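Long-range contacts in natterin-like protein (Lethenteron camtschaticum, PDB 6IUL), which is a pore-forming cytotoxin that probably recognises cell-surface glycans with a jacalin-like lectin module and forms pores with an aerolysin-type module: residues A[30-35]-A[66-71]; A[86-91]-A[132-137]; A[168-173]-A[265-270]. All coordinates share one frame; numbering follows the deposited sequence.

Contact 1 (30-35 with 66-71) and contact 2 (86-91 with 132-137) both belong to the jacalin-like lectin module, their centres 21 Å apart and their nearest atoms about 7 Å apart. Contact 1 pairs neighbouring strands of one four-stranded sheet, whereas contact 2 joins a strand of the second to the start of strand 135-155 and holds the probable sugar-binding loop. That long strand leads into the pore-forming module, where it neighbours strand 260-285, which carries residues 265-270 of contact 3. Contact 3 (168-173 with 265-270) is far from the probable sugar site, its centre 72 Å from that of contact 2 and 53 Å from that of contact 1.

Contact 1. Residues A[30-35]-A[66-71]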
loop_
_atom_site.group_PDB
_atom_site.type_symbol
_atom_site.label_atom_id
_atom_site.label_comp_id
_atom_site.label_asym_id
_atom_site.label_seq_id
_atom_site.Cartn_x
_atom_site.Cartn_y
_atom_site.Cartn_z
ATOM N N LEU A 30 0.469 -17.176 20.931
ATOM C CA LEU A 30 1.714 -17.595 21.532
ATOM C C LEU A 30 2.869 -16.809 20.943
ATOM O O LEU A 30 3.056 -16.837 19.744
ATOM C CB LEU A 30 1.928 -19.095 21.294
ATOM C CG LEU A 30 3.256 -19.660 21.800
ATOM C CD1 LEU A 30 3.321 -19.586 23.329
ATOM C CD2 LEU A 30 3.463 -21.095 21.303
ATOM N N GLN A 31 3.642 -16.142 21.800
ATOM C CA GLN A 31 4.803 -15.378 21.385
ATOM C C GLN A 31 6.103 -16.063 21.782
ATOM O O GLN A 31 7.075 -16.069 21.012
ATOM C CB GLN A 31 4.787 -13.958 21.970
ATOM C CG GLN A 31 6.007 -13.178 21.497
ATOM C CD GLN A 31 5.949 -11.680 21.639
ATOM O OE1 GLN A 31 4.939 -11.094 22.041
ATOM N NE2 GLN A 31 7.098 -11.054 21.381
ATOM N N LYS A 32 6.119 -16.637 22.980
ATOM C CA LYS A 32 7.310 -17.205 23.513
ATOM C C LYS A 32 7.001 -18.371 24.464
ATOM O O LYS A 32 6.051 -18.330 25.218
ATOM C CB LYS A 32 8.076 -16.116 24.257
ATOM C CG LYS A 32 9.467 -16.489 24.763
ATOM C CD LYS A 32 10.084 -15.265 25.485
ATOM C CE LYS A 32 11.463 -15.543 26.008
ATOM N NZ LYS A 32 12.115 -14.270 26.473
ATOM N N LEU A 33 7.875 -19.373 24.464
ATOM C CA LEU A 33 7.760 -20.523 25.335
ATOM C C LEU A 33 9.113 -20.846 25.943
ATOM O O LEU A 33 10.149 -20.758 25.280
ATOM C CB LEU A 33 7.351 -21.708 24.503
ATOM C CG LEU A 33 7.291 -23.061 25.141
ATOM C CD1 LEU A 33 6.228 -23.025 26.206
ATOM C CD2 LEU A 33 6.988 -24.207 24.157
ATOM N N SER A 34 9.112 -21.244 27.205
ATOM C CA SER A 34 10.295 -21.727 27.868
ATOM C C SER A 34 9.967 -23.005 28.655
ATOM O O SER A 34 8.963 -23.071 29.338
ATOM C CB SER A 34 10.852 -20.634 28.784
ATOM O OG SER A 34 11.968 -21.119 29.475
ATOM N N VAL A 35 10.845 -24.008 28.559
ATOM C CA VAL A 35 10.591 -25.327 29.073
ATOM C C VAL A 35 11.758 -25.813 29.934
ATOM O O VAL A 35 12.944 -25.722 29.556
ATOM C CB VAL A 35 10.361 -26.348 27.938
ATOM C CG1 VAL A 35 10.057 -27.740 28.488
ATOM C CG2 VAL A 35 9.197 -25.929 27.051
ATOM N N GLU A 66 14.373 -21.725 25.817
ATOM C CA GLU A 66 13.273 -20.943 25.329
ATOM C C GLU A 66 13.283 -20.803 23.813
ATOM O O GLU A 66 14.292 -21.054 23.183
ATOM C CB GLU A 66 13.255 -19.568 25.997
ATOM C CG GLU A 66 14.502 -18.755 25.874
ATOM C CD GLU A 66 14.359 -17.373 26.537
ATOM O OE1 GLU A 66 13.923 -17.321 27.707
ATOM O OE2 GLU A 66 14.709 -16.350 25.896
ATOM N N PHE A 67 12.140 -20.382 23.267
ATOM C CA PHE A 67 11.950 -20.143 21.874
ATOM C C PHE A 67 10.995 -18.971 21.728
ATOM O O PHE A 67 9.887 -18.981 22.315
ATOM C CB PHE A 67 11.330 -21.370 21.181
ATOM C CG PHE A 67 11.216 -21.216 19.673
ATOM C CD1 PHE A 67 10.114 -20.584 19.112
ATOM C CD2 PHE A 67 12.247 -21.647 18.831
ATOM C CE1 PHE A 67 10.000 -20.423 17.732
ATOM C CE2 PHE A 67 12.150 -21.488 17.452
ATOM C CZ PHE A 67 11.023 -20.887 16.896
ATOM N N GLU A 68 11.396 -17.982 20.949
ATOM C CA GLU A 68 10.535 -16.832 20.664
ATOM C C GLU A 68 10.196 -16.778 19.192
ATOM O O GLU A 68 11.087 -16.849 18.352
ATOM C CB GLU A 68 11.212 -15.532 21.074
ATOM C CG GLU A 68 10.250 -14.356 20.919
ATOM C CD GLU A 68 10.676 -13.099 21.668
ATOM O OE1 GLU A 68 9.824 -12.220 21.927
ATOM O OE2 GLU A 68 11.865 -12.985 21.960
ATOM N N PHE A 69 8.906 -16.663 18.898
ATOM C CA PHE A 69 8.422 -16.601 17.543
ATOM C C PHE A 69 8.668 -15.232 16.932
ATOM O O PHE A 69 8.466 -14.214 17.598
ATOM C CB PHE A 69 6.908 -16.908 17.496
ATOM C CG PHE A 69 6.612 -18.377 17.662
ATOM C CD1 PHE A 69 6.571 -18.949 18.895
ATOM C CD2 PHE A 69 6.408 -19.174 16.570
ATOM C CE1 PHE A 69 6.322 -20.321 19.055
ATOM C CE2 PHE A 69 6.153 -20.522 16.720
ATOM C CZ PHE A 69 6.116 -21.098 17.977
ATOM N N GLU A 70 9.073 -15.230 15.668
ATOM C CA GLU A 70 9.148 -13.995 14.869
ATOM C C GLU A 70 7.716 -13.622 14.430
ATOM O O GLU A 70 6.815 -14.489 14.336
ATOM C CB GLU A 70 10.028 -14.232 13.615
ATOM C CG GLU A 70 11.480 -14.668 13.912
ATOM C CD GLU A 70 12.246 -15.214 12.693
ATOM O OE1 GLU A 70 11.858 -14.936 11.542
ATOM O OE2 GLU A 70 13.256 -15.946 12.848
ATOM N N SER A 71 7.498 -12.344 14.170
ATOM C CA SER A 71 6.285 -11.862 13.520
ATOM C C SER A 71 5.972 -12.656 12.239
ATOM O O SER A 71 6.830 -12.832 11.347
ATOM C CB SER A 71 6.421 -10.374 13.177
ATOM O OG SER A 71 6.431 -9.638 14.396
#
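Lys32 reaches across strand 65-68, its chain fully extended. CB lies 3.9 Å from Phe67 O. CG, anti to the backbone N (chi1 -173°), meets the same oxygen at 3.5 Å and also Glu68 CB. CE lies 3.3 Å from Glu66 OE2, and NZ forms a salt bridge to that carboxylate oxygen at 3.4 Å, with only a weak hydrogen bond. Lys32 also makes a cation-pi contact with Trp48. The backbones beneath are antiparallel: Leu33 and Phe67 form a hydrogen-bonded pair, flanked by the non-hydrogen-bonded pairs Lys32-Glu68 and Ser34-Glu66. This is one sheet of the beta-prism of jacalin-like lectins, with strand 65-68 outermost in it within the chain, and Gln31 and Lys32 form a classic beta bulge opposite Trp48. Next to the bulge, Phe69 N donates to Gln31 O at 2.9 Å, an oxygen that also sits at the edge of the Phe69 ring. Gln31 NE2 donates at 3.0 Å to the anti lone pair of Glu68 OE1, which lies 28° out of the Gln31 amide plane. On the buried side, Phe67 CE1 lies 3.7 Å above the Phe69 ring plane, over its centre, while Leu30 CD2 touches Phe69 CE1 at 3.7 Å.

Contact 2. Residues A[86-91]-A[132-137]; sequences GTRLGA and GSDIDS
At the probable carbohydrate-binding end of the jacalin-like beta-prism domain, Arg88, in the turn leading into strand 89-96, meets Asp134 and Asp136 of the GSDID loop. CG of Arg88 is set beside the backbone N (chi1 -83°), near Ile135 O and Asp136 CA, and the extended chain carries NE to Asp134. NE meets Asp134 OD2 at 2.8 Å in a salt bridge whose hydrogen bond is bent, 120° at the hydrogen, and therefore weak; the guanidinium and carboxylate planes stand 72° apart. Asp136 lies alongside Arg88 and sets OD2 over the centre of one guanidinium face. This is a long ion pair (Arg88 NH2 to Asp136 OD2 3.9 Å) in which no N-H points at the oxygen, so any attraction is probably electrostatic. One water ties the network together, donating to Asp136 OD1 at 2.6 Å and accepting from Asp134 N at 3.3 Å and, weakly, from Arg88 NH2. Asp134 OD2 also receives a weak hydrogen bond from Gln41 NE2. Beneath the charges, Leu89 N donates to Ile135 O at 3.1 Å, and Leu89 CD2 packs beside Ile135 CG2 at 4.0 Å. Val42 touches both of these side chains and hydrogen-bonds to both backbones. Gly132 to Asp136 match the GXXXD signature of mannose-binding jacalin-related lectins, and Asp136 probably lines the sugar site.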
loop_
_atom_site.group_PDB
_atom_site.type_symbol
_atom_site.label_atom_id
_atom_site.label_comp_id
_atom_site.label_asym_id
_atom_site.label_seq_id
_atom_site.Cartn_x
_atom_site.Cartn_y
_atom_site.Cartn_z
ATOM N N GLY A 86 4.289 -43.464 31.076
ATOM C CA GLY A 86 2.988 -42.894 30.738
ATOM C C GLY A 86 2.362 -42.062 31.847
ATOM O O GLY A 86 1.149 -41.916 31.876
ATOM N N THR A 87 3.169 -41.495 32.746
ATOM C CA THR A 87 2.634 -40.730 33.907
ATOM C C THR A 87 2.892 -39.218 33.829
ATOM O O THR A 87 2.346 -38.440 34.609
ATOM C CB THR A 87 3.325 -41.256 35.194
ATOM O OG1 THR A 87 4.761 -41.227 35.052
ATOM C CG2 THR A 87 2.929 -42.720 35.441
ATOM N N ARG A 88 3.751 -38.798 32.900
ATOM C CA ARG A 88 4.028 -37.359 32.693
ATOM C C ARG A 88 4.245 -37.055 31.235
ATOM O O ARG A 88 4.481 -37.952 30.416
ATOM C CB ARG A 88 5.276 -36.950 33.543
ATOM C CG ARG A 88 4.788 -36.679 34.976
ATOM C CD ARG A 88 5.848 -36.652 35.985
ATOM N NE ARG A 88 5.326 -36.293 37.279
ATOM C CZ ARG A 88 4.702 -37.131 38.108
ATOM N NH1 ARG A 88 4.419 -38.354 37.752
ATOM N NH2 ARG A 88 4.307 -36.717 39.298
ATOM N N LEU A 89 4.207 -35.769 30.904
ATOM C CA LEU A 89 4.665 -35.314 29.601
ATOM C C LEU A 89 6.167 -35.556 29.556
ATOM O O LEU A 89 6.866 -35.249 30.516
ATOM C CB LEU A 89 4.340 -33.819 29.394
ATOM C CG LEU A 89 4.827 -33.205 28.091
ATOM C CD1 LEU A 89 4.117 -33.836 26.871
ATOM C CD2 LEU A 89 4.594 -31.699 28.092
ATOM N N GLY A 90 6.655 -36.067 28.439
ATOM C CA GLY A 90 8.066 -36.454 28.336
ATOM C C GLY A 90 8.884 -35.541 27.429
ATOM O O GLY A 90 10.085 -35.388 27.597
ATOM N N ALA A 91 8.238 -34.986 26.410
ATOM C CA ALA A 91 8.929 -34.164 25.453
ATOM C C ALA A 91 7.972 -33.349 24.602
ATOM O O ALA A 91 6.845 -33.745 24.376
ATOM C CB ALA A 91 9.782 -35.055 24.549
ATOM N N GLY A 132 1.551 -30.419 38.549
ATOM C CA GLY A 132 1.736 -30.376 40.010
ATOM C C GLY A 132 3.141 -29.900 40.256
ATOM O O GLY A 132 3.463 -28.750 39.999
ATOM N N SER A 133 3.986 -30.809 40.717
ATOM C CA SER A 133 5.415 -30.536 40.797
ATOM C C SER A 133 5.966 -30.463 39.370
ATOM O O SER A 133 6.808 -29.617 39.076
ATOM C CB SER A 133 6.145 -31.627 41.572
ATOM O OG SER A 133 5.837 -31.494 42.943
ATOM N N ASP A 134 5.432 -31.328 38.498
ATOM C CA ASP A 134 5.830 -31.403 37.117
ATOM C C ASP A 134 4.650 -31.096 36.170
ATOM O O ASP A 134 3.541 -30.774 36.628
ATOM C CB ASP A 134 6.357 -32.801 36.799
ATOM C CG ASP A 134 7.408 -33.294 37.763
ATOM O OD1 ASP A 134 8.156 -32.478 38.337
ATOM O OD2 ASP A 134 7.445 -34.540 37.921
ATOM N N ILE A 135 4.892 -31.229 34.852
ATOM C CA ILE A 135 3.806 -31.241 33.899
ATOM C C ILE A 135 3.309 -32.672 33.672
ATOM O O ILE A 135 3.889 -33.466 32.918
ATOM C CB ILE A 135 4.229 -30.601 32.569
ATOM C CG1 ILE A 135 4.798 -29.182 32.783
ATOM C CG2 ILE A 135 3.070 -30.610 31.599
ATOM C CD1 ILE A 135 3.831 -28.209 33.401
ATOM N N ASP A 136 2.224 -33.017 34.351
ATOM C CA ASP A 136 1.609 -34.335 34.195
ATOM C C ASP A 136 1.066 -34.577 32.791
ATOM O O ASP A 136 1.203 -35.657 32.238
ATOM C CB ASP A 136 0.473 -34.474 35.205
ATOM C CG ASP A 136 0.967 -34.502 36.644
ATOM O OD1 ASP A 136 1.109 -33.389 37.221
ATOM O OD2 ASP A 136 1.177 -35.643 37.167
ATOM N N SER A 137 0.435 -33.555 32.230
ATOM C CA SER A 137 -0.028 -33.607 30.865
ATOM C C SER A 137 -0.166 -32.214 30.292
ATOM O O SER A 137 -0.383 -31.238 31.000
ATOM C CB SER A 137 -1.344 -34.404 30.796
ATOM O OG SER A 137 -2.323 -33.741 31.540
HETATM O O HOH W 1 3.138 -33.606 38.864
#

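Contact 3. Residues A[168-173]-A[265-270]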
loop_
_atom_site.group_PDB
_atom_site.type_symbol
_atom_site.label_atom_id
_atom_site.label_comp_id
_atom_site.label_asym_id
_atom_site.label_seq_id
_atom_site.Cartn_x
_atom_site.Cartn_y
_atom_site.Cartn_z
ATOM N N MET A 168 -7.908 24.898 4.133
ATOM C CA MET A 168 -8.021 25.265 2.729
ATOM C C MET A 168 -6.652 25.556 2.149
ATOM O O MET A 168 -5.803 26.172 2.799
ATOM C CB MET A 168 -8.935 26.496 2.584
ATOM C CG MET A 168 -10.361 26.278 3.076
ATOM S SD MET A 168 -11.231 24.863 2.323
ATOM C CE MET A 168 -12.922 25.254 2.835
ATOM N N GLU A 169 -6.428 25.063 0.934
ATOM C CA GLU A 169 -5.211 25.282 0.207
ATOM C C GLU A 169 -5.629 25.820 -1.171
ATOM O O GLU A 169 -6.570 25.301 -1.790
ATOM C CB GLU A 169 -4.442 23.977 -0.081
ATOM C CG GLU A 169 -4.518 22.858 0.910
ATOM C CD GLU A 169 -3.797 21.605 0.408
ATOM O OE1 GLU A 169 -3.344 21.570 -0.748
ATOM O OE2 GLU A 169 -3.662 20.667 1.208
ATOM N N GLU A 170 -4.879 26.779 -1.669
ATOM C CA GLU A 170 -5.097 27.315 -2.990
ATOM C C GLU A 170 -4.433 26.386 -4.013
ATOM O O GLU A 170 -3.377 25.830 -3.809
ATOM C CB GLU A 170 -4.517 28.702 -3.102
ATOM C CG GLU A 170 -5.253 29.801 -2.347
ATOM C CD GLU A 170 -4.675 31.211 -2.682
ATOM O OE1 GLU A 170 -5.323 32.211 -2.286
ATOM O OE2 GLU A 170 -3.577 31.333 -3.339
ATOM N N ILE A 171 -5.091 26.187 -5.124
ATOM C CA ILE A 171 -4.559 25.320 -6.143
ATOM C C ILE A 171 -4.177 26.136 -7.380
ATOM O O ILE A 171 -3.151 25.875 -8.036
ATOM C CB ILE A 171 -5.613 24.283 -6.547
ATOM C CG1 ILE A 171 -5.916 23.383 -5.363
ATOM C CG2 ILE A 171 -5.136 23.454 -7.770
ATOM C CD1 ILE A 171 -7.168 22.567 -5.548
ATOM N N LYS A 172 -5.008 27.093 -7.754
ATOM C CA LYS A 172 -4.756 27.794 -9.032
ATOM C C LYS A 172 -5.381 29.165 -9.034
ATOM O O LYS A 172 -6.502 29.363 -8.476
ATOM C CB LYS A 172 -5.309 26.974 -10.200
ATOM C CG LYS A 172 -5.166 27.655 -11.575
ATOM C CD LYS A 172 -5.617 26.756 -12.720
ATOM C CE LYS A 172 -5.439 27.453 -14.075
ATOM N NZ LYS A 172 -5.840 26.603 -15.213
ATOM N N GLU A 173 -4.709 30.097 -9.690
ATOM C CA GLU A 173 -5.288 31.450 -9.836
ATOM C C GLU A 173 -5.161 31.911 -11.253
ATOM O O GLU A 173 -4.060 31.851 -11.859
ATOM C CB GLU A 173 -4.603 32.473 -8.913
ATOM C CG GLU A 173 -5.157 33.890 -9.029
ATOM C CD GLU A 173 -4.642 34.839 -7.915
ATOM O OE1 GLU A 173 -4.177 34.362 -6.857
ATOM O OE2 GLU A 173 -4.717 36.078 -8.056
ATOM N N VAL A 265 -9.984 31.913 -8.146
ATOM C CA VAL A 265 -9.055 31.094 -7.335
ATOM C C VAL A 265 -9.709 29.763 -7.031
ATOM O O VAL A 265 -10.814 29.712 -6.505
ATOM C CB VAL A 265 -8.693 31.780 -6.030
ATOM C CG1 VAL A 265 -7.754 30.908 -5.230
ATOM C CG2 VAL A 265 -8.049 33.142 -6.304
ATOM N N ALA A 266 -9.018 28.689 -7.403
ATOM C CA ALA A 266 -9.440 27.342 -7.062
ATOM C C ALA A 266 -8.767 26.849 -5.785
ATOM O O ALA A 266 -7.539 26.966 -5.629
ATOM C CB ALA A 266 -9.161 26.368 -8.217
ATOM N N ASN A 267 -9.604 26.261 -4.937
ATOM C CA ASN A 267 -9.232 25.772 -3.597
ATOM C C ASN A 267 -9.697 24.315 -3.356
ATOM O O ASN A 267 -10.566 23.781 -4.062
ATOM C CB ASN A 267 -9.852 26.634 -2.499
ATOM C CG ASN A 267 -9.435 28.075 -2.589
ATOM O OD1 ASN A 267 -8.242 28.404 -2.458
ATOM N ND2 ASN A 267 -10.419 28.969 -2.842
ATOM N N ILE A 268 -9.099 23.697 -2.339
ATOM C CA ILE A 268 -9.549 22.398 -1.832
ATOM C C ILE A 268 -9.331 22.319 -0.351
ATOM O O ILE A 268 -8.415 22.936 0.198
ATOM C CB ILE A 268 -8.866 21.231 -2.547
ATOM C CG1 ILE A 268 -9.701 19.969 -2.389
ATOM C CG2 ILE A 268 -7.458 21.108 -2.037
ATOM C CD1 ILE A 268 -9.188 18.750 -3.131
ATOM N N GLY A 269 -10.226 21.616 0.329
ATOM C CA GLY A 269 -10.078 21.465 1.789
ATOM C C GLY A 269 -9.433 20.135 2.180
ATOM O O GLY A 269 -9.760 19.100 1.614
ATOM N N ARG A 270 -8.561 20.175 3.164
ATOM C CA ARG A 270 -7.830 19.009 3.652
ATOM C C ARG A 270 -8.106 18.822 5.140
ATOM O O ARG A 270 -7.987 19.767 5.925
ATOM C CB ARG A 270 -6.346 19.267 3.464
ATOM C CG ARG A 270 -5.413 18.196 3.951
ATOM C CD ARG A 270 -3.978 18.683 3.816
ATOM N NE ARG A 270 -3.009 17.595 4.038
ATOM C CZ ARG A 270 -2.565 17.179 5.232
ATOM N NH1 ARG A 270 -3.008 17.738 6.362
ATOM N NH2 ARG A 270 -1.658 16.203 5.289
#
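The Glu169 carboxylate and the Arg270 guanidinium lie with their planes only 28° apart, yet Glu169 OE2 approaches the guanidinium obliquely and stays 4.2 Å from Arg270 NE, beyond a salt bridge. OE2 touches Arg270 CD instead, at 3.3 Å, while NH1 of the arginine pairs with Asp272. The Asn267 amide runs beside the Glu170 chain, its plane 40° from the carboxylate, with OD1 3.3 Å from Glu170 CG. These groups sit on two antiparallel strands, 166-178 and 260-285, in the aerolysin-type pore-forming module, which is built of long strands. Glu169 and Ile268 form a hydrogen-bonded pair, and after Glu170-Asn267 a classic beta bulge shifts the register by one: Ile171 and Lys172 both face Ala266. Ala266 O takes both of their N-H groups, Ile171 N at 2.6 Å and Lys172 N weakly at 3.3 Å. The bulge leaves the Ile171 side chain alongside the partner strand, CB against Ala266 O and CD1 3.7 Å from Ile268 CB. The second subunit meets this bulge: its Phe74 packs on Ile171, and its Asp118 forms a salt bridge with Lys172 NZ. Val265 reaches Glu170 with CG1 and Glu173 with CG2. At the far end the Met168 chain is bent at chi2 (-55°), which brings SD within 3.6 Å of Gly269 CA.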